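Local coordinates for protein ribulose-5-phosphate reductase 1 (Staphylococcus aureus, PDB 6XHK) that reduces D-ribulose 5-phosphate to D-ribitol 5-phosphate with NADPH, a step toward the poly(ribitol phosphate) wall teichoic acid of the cell wall, at residues 132-146 against 294-308. Sequence-based numbering, arbitrary orientation.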
# COMPACT_ATOMS: atom_id res chain seq x y z
N PRO A 132 -17.69 5.58 4.99
CA PRO A 132 -19.15 5.55 4.85
C PRO A 132 -19.77 4.51 5.76
O PRO A 132 -19.08 3.66 6.34
CB PRO A 132 -19.36 5.22 3.38
CG PRO A 132 -17.99 5.33 2.74
CD PRO A 132 -17.03 5.01 3.81
N ASP A 133 -21.10 4.58 5.87
CA ASP A 133 -21.80 3.86 6.93
C ASP A 133 -21.62 2.35 6.77
O ASP A 133 -21.13 1.66 7.67
CB ASP A 133 -23.28 4.25 6.94
N ASP A 134 -21.99 1.82 5.61
CA ASP A 134 -21.79 0.42 5.30
C ASP A 134 -20.64 0.31 4.32
O ASP A 134 -20.66 0.96 3.27
CB ASP A 134 -23.04 -0.23 4.71
CG ASP A 134 -24.16 -0.38 5.73
OD1 ASP A 134 -23.97 0.00 6.91
OD2 ASP A 134 -25.24 -0.89 5.35
N ILE A 135 -19.64 -0.49 4.67
CA ILE A 135 -18.47 -0.66 3.82
C ILE A 135 -17.62 -1.77 4.43
O ILE A 135 -17.48 -1.85 5.66
CB ILE A 135 -17.68 0.66 3.68
CG1 ILE A 135 -16.57 0.52 2.65
CG2 ILE A 135 -17.08 1.09 5.01
CD1 ILE A 135 -15.95 1.85 2.28
N ASP A 136 -17.11 -2.66 3.59
CA ASP A 136 -16.35 -3.80 4.08
C ASP A 136 -15.04 -3.31 4.65
O ASP A 136 -14.14 -2.91 3.91
CB ASP A 136 -16.15 -4.82 2.95
CG ASP A 136 -15.47 -6.11 3.42
OD1 ASP A 136 -14.74 -6.09 4.44
OD2 ASP A 136 -15.71 -7.17 2.77
N LEU A 137 -14.91 -3.30 5.97
CA LEU A 137 -13.71 -2.73 6.57
C LEU A 137 -12.50 -3.64 6.40
O LEU A 137 -11.36 -3.14 6.37
CB LEU A 137 -13.95 -2.42 8.06
CG LEU A 137 -15.10 -1.52 8.54
CD1 LEU A 137 -15.05 -1.45 10.04
CD2 LEU A 137 -15.04 -0.11 7.95
N SER A 138 -12.71 -4.95 6.29
CA SER A 138 -11.57 -5.87 6.15
C SER A 138 -10.73 -5.54 4.91
O SER A 138 -9.52 -5.79 4.89
CB SER A 138 -12.05 -7.32 6.10
OG SER A 138 -12.77 -7.58 4.91
N ILE A 139 -11.34 -4.97 3.88
CA ILE A 139 -10.60 -4.67 2.67
C ILE A 139 -10.18 -3.20 2.61
O ILE A 139 -9.13 -2.89 2.03
CB ILE A 139 -11.40 -5.13 1.43
CG1 ILE A 139 -12.66 -4.30 1.24
CG2 ILE A 139 -11.77 -6.61 1.57
CD1 ILE A 139 -13.63 -4.94 0.29
N ILE A 140 -10.92 -2.30 3.25
CA ILE A 140 -10.45 -0.96 3.54
C ILE A 140 -9.18 -0.94 4.40
O ILE A 140 -8.52 0.10 4.48
CB ILE A 140 -11.64 -0.18 4.16
CG1 ILE A 140 -12.83 -0.20 3.21
CG2 ILE A 140 -11.31 1.25 4.58
CD1 ILE A 140 -12.51 0.37 1.84
N SER A 141 -8.81 -2.05 5.05
CA SER A 141 -7.62 -2.01 5.92
C SER A 141 -6.35 -1.64 5.14
O SER A 141 -5.49 -0.91 5.65
CB SER A 141 -7.43 -3.33 6.66
OG SER A 141 -7.40 -4.45 5.79
N TYR A 142 -6.20 -2.13 3.91
CA TYR A 142 -4.99 -1.80 3.15
C TYR A 142 -5.23 -0.63 2.19
O TYR A 142 -4.87 -0.66 1.02
CB TYR A 142 -4.46 -3.04 2.44
CG TYR A 142 -5.46 -3.96 1.78
CD1 TYR A 142 -5.78 -5.19 2.33
CD2 TYR A 142 -6.03 -3.64 0.54
CE1 TYR A 142 -6.67 -6.05 1.71
CE2 TYR A 142 -6.92 -4.48 -0.09
CZ TYR A 142 -7.24 -5.70 0.51
OH TYR A 142 -8.14 -6.56 -0.10
N THR A 143 -5.82 0.45 2.70
CA THR A 143 -5.95 1.71 1.97
C THR A 143 -4.64 2.49 1.83
O THR A 143 -4.54 3.30 0.90
CB THR A 143 -7.03 2.57 2.65
OG1 THR A 143 -8.22 1.79 2.83
CG2 THR A 143 -7.35 3.85 1.90
N GLU A 144 -3.63 2.25 2.68
CA GLU A 144 -2.33 2.88 2.46
C GLU A 144 -1.76 2.53 1.09
O GLU A 144 -1.16 3.38 0.42
CB GLU A 144 -1.32 2.48 3.52
CG GLU A 144 -0.15 3.45 3.56
CD GLU A 144 1.16 2.80 3.96
OE1 GLU A 144 1.36 1.61 3.63
OE2 GLU A 144 1.98 3.48 4.63
N LEU A 145 -1.89 1.27 0.66
CA LEU A 145 -1.40 0.93 -0.66
C LEU A 145 -2.14 1.70 -1.73
O LEU A 145 -1.54 2.18 -2.70
CB LEU A 145 -1.48 -0.57 -0.91
CG LEU A 145 -0.12 -1.26 -0.77
CD1 LEU A 145 0.54 -0.91 0.54
CD2 LEU A 145 -0.26 -2.76 -0.90
N VAL A 146 -3.45 1.87 -1.55
CA VAL A 146 -4.20 2.62 -2.55
C VAL A 146 -3.77 4.07 -2.56
O VAL A 146 -3.75 4.72 -3.61
CB VAL A 146 -5.71 2.49 -2.30
CG1 VAL A 146 -6.46 3.27 -3.35
CG2 VAL A 146 -6.11 1.03 -2.35
N TYR A 294 -13.79 5.68 -3.05
CA TYR A 294 -14.61 4.56 -2.61
C TYR A 294 -16.09 4.92 -2.69
O TYR A 294 -16.92 4.10 -3.12
CB TYR A 294 -14.25 4.18 -1.17
CG TYR A 294 -12.90 3.54 -0.94
CD1 TYR A 294 -12.28 2.79 -1.93
CD2 TYR A 294 -12.24 3.71 0.27
CE1 TYR A 294 -11.04 2.21 -1.70
CE2 TYR A 294 -11.01 3.15 0.50
CZ TYR A 294 -10.41 2.40 -0.48
OH TYR A 294 -9.17 1.84 -0.24
N ILE A 295 -16.44 6.14 -2.27
CA ILE A 295 -17.81 6.62 -2.39
C ILE A 295 -18.23 6.63 -3.85
O ILE A 295 -19.31 6.15 -4.21
CB ILE A 295 -17.95 8.02 -1.75
CG1 ILE A 295 -17.51 8.01 -0.29
CG2 ILE A 295 -19.37 8.53 -1.87
CD1 ILE A 295 -17.48 9.39 0.36
N GLN A 296 -17.36 7.13 -4.72
CA GLN A 296 -17.73 7.42 -6.10
C GLN A 296 -17.89 6.14 -6.93
O GLN A 296 -18.94 5.92 -7.54
CB GLN A 296 -16.69 8.33 -6.74
CG GLN A 296 -17.07 8.81 -8.11
CD GLN A 296 -16.14 9.88 -8.60
OE1 GLN A 296 -15.23 10.29 -7.88
NE2 GLN A 296 -16.35 10.33 -9.83
N TYR A 297 -16.83 5.32 -7.00
CA TYR A 297 -16.88 4.05 -7.72
C TYR A 297 -16.71 2.93 -6.70
O TYR A 297 -15.58 2.54 -6.37
CB TYR A 297 -15.79 3.96 -8.79
CG TYR A 297 -15.71 5.17 -9.69
CD1 TYR A 297 -16.77 5.52 -10.50
CD2 TYR A 297 -14.57 5.96 -9.71
CE1 TYR A 297 -16.70 6.63 -11.31
CE2 TYR A 297 -14.50 7.07 -10.51
CZ TYR A 297 -15.56 7.40 -11.31
OH TYR A 297 -15.49 8.52 -12.12
N PRO A 298 -17.80 2.38 -6.16
CA PRO A 298 -17.66 1.19 -5.30
C PRO A 298 -17.15 -0.02 -6.06
O PRO A 298 -16.78 -1.01 -5.41
CB PRO A 298 -19.08 0.98 -4.75
CG PRO A 298 -19.76 2.30 -4.92
CD PRO A 298 -19.18 2.89 -6.16
N ASP A 299 -17.11 0.02 -7.40
CA ASP A 299 -16.39 -0.99 -8.17
C ASP A 299 -14.99 -1.21 -7.61
O ASP A 299 -14.47 -2.33 -7.64
CB ASP A 299 -16.25 -0.57 -9.63
CG ASP A 299 -17.50 0.07 -10.18
OD1 ASP A 299 -18.61 -0.26 -9.71
OD2 ASP A 299 -17.36 0.91 -11.11
N ILE A 300 -14.35 -0.14 -7.13
CA ILE A 300 -12.99 -0.23 -6.59
C ILE A 300 -12.95 -1.16 -5.39
O ILE A 300 -12.12 -2.08 -5.32
CB ILE A 300 -12.46 1.17 -6.24
CG1 ILE A 300 -12.53 2.09 -7.47
CG2 ILE A 300 -11.09 1.09 -5.60
CD1 ILE A 300 -12.42 3.58 -7.18
N VAL A 301 -13.83 -0.94 -4.41
CA VAL A 301 -13.86 -1.78 -3.21
C VAL A 301 -14.12 -3.23 -3.59
O VAL A 301 -13.56 -4.16 -2.98
CB VAL A 301 -14.89 -1.23 -2.21
CG1 VAL A 301 -14.84 -1.99 -0.90
CG2 VAL A 301 -14.62 0.25 -1.94
N ASP A 302 -14.94 -3.46 -4.62
CA ASP A 302 -15.18 -4.83 -5.06
C ASP A 302 -13.95 -5.41 -5.78
O ASP A 302 -13.61 -6.58 -5.56
CB ASP A 302 -16.43 -4.91 -5.94
CG ASP A 302 -17.71 -4.55 -5.18
OD1 ASP A 302 -17.96 -5.15 -4.11
OD2 ASP A 302 -18.51 -3.72 -5.68
N LYS A 303 -13.28 -4.60 -6.62
CA LYS A 303 -12.05 -5.08 -7.27
C LYS A 303 -10.93 -5.24 -6.25
O LYS A 303 -10.18 -6.22 -6.30
CB LYS A 303 -11.65 -4.15 -8.43
N LEU A 304 -10.83 -4.30 -5.29
CA LEU A 304 -9.86 -4.41 -4.19
C LEU A 304 -10.06 -5.67 -3.37
O LEU A 304 -9.10 -6.18 -2.77
CB LEU A 304 -9.93 -3.20 -3.27
CG LEU A 304 -9.11 -2.01 -3.76
CD1 LEU A 304 -9.47 -0.73 -3.02
CD2 LEU A 304 -7.64 -2.36 -3.56
N ALA A 305 -11.29 -6.16 -3.30
CA ALA A 305 -11.58 -7.33 -2.50
C ALA A 305 -10.81 -8.56 -2.99
O ALA A 305 -10.45 -9.42 -2.18
CB ALA A 305 -13.07 -7.57 -2.50
N LEU A 306 -10.54 -8.65 -4.31
CA LEU A 306 -9.75 -9.75 -4.86
C LEU A 306 -8.32 -9.79 -4.33
O LEU A 306 -7.66 -10.81 -4.54
CB LEU A 306 -9.72 -9.69 -6.39
CG LEU A 306 -10.88 -10.37 -7.08
CD1 LEU A 306 -10.92 -11.83 -6.63
CD2 LEU A 306 -12.21 -9.69 -6.77
N LEU A 307 -7.85 -8.73 -3.66
CA LEU A 307 -6.54 -8.74 -3.03
C LEU A 307 -6.54 -9.32 -1.63
O LEU A 307 -5.48 -9.77 -1.17
CB LEU A 307 -5.97 -7.33 -2.91
CG LEU A 307 -4.89 -6.92 -3.91
CD1 LEU A 307 -4.64 -5.44 -3.73
CD2 LEU A 307 -3.62 -7.74 -3.76
N LYS A 308 -7.69 -9.28 -0.94
CA LYS A 308 -7.79 -9.85 0.40
C LYS A 308 -7.40 -11.31 0.34
O LYS A 308 -8.12 -12.13 -0.23
CB LYS A 308 -9.21 -9.69 0.98
CG LYS A 308 -9.42 -10.25 2.40
CD LYS A 308 -10.87 -10.02 2.83
CE LYS A 308 -11.23 -10.60 4.19
NZ LYS A 308 -12.70 -10.50 4.38
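Y294 points its ring from helix 284-296 at I140 and T143. Y294 CB passes I135 CD1 at the loose distance of 4.5 Å. Farther out, CD2, CE2 and CZ all lie by I140 CD1, a CH-pi contact over one face; Y294 CE2 is nearest to that methyl (3.4 Å), which is therefore offset toward the rim. At the tip, Y294 OH donates to T143 OG1 (3.2 Å), which approaches near the ring plane, while V146 CG2 lies beside the same hydroxyl.

Y142 makes the second polar link across the contact. Its chi1 of 41° turns the ring toward L304 and the A305-K308 turn. There Y142 OH donates to L304 O (2.9 Å), from above the carbonyl plane; L307 N reaches that oxygen from the opposite face, so two donors hold it. The carbonyl oxygen of I139 lies over the centre of one face of the ring.

I139 CD1 packs against V301 CG1 and A305 CB, the isoleucine and valine crossing at about a right angle. I139 CG2 rests on the extended K308 chain, whose NZ donates to S138 OG (3.0 Å). That hydroxyl in turn donates to the N-cap residue D136.

Helix 143-155, carrying the predicted zinc ligand E144, thus packs with its preceding loop against helices 284-296 and 299-305, which follow the parallel Rossmann sheet. Y142 also touches E65 and V336, consistent with the GroES-like/Rossmann domain junction of zinc-containing alcohol dehydrogenases.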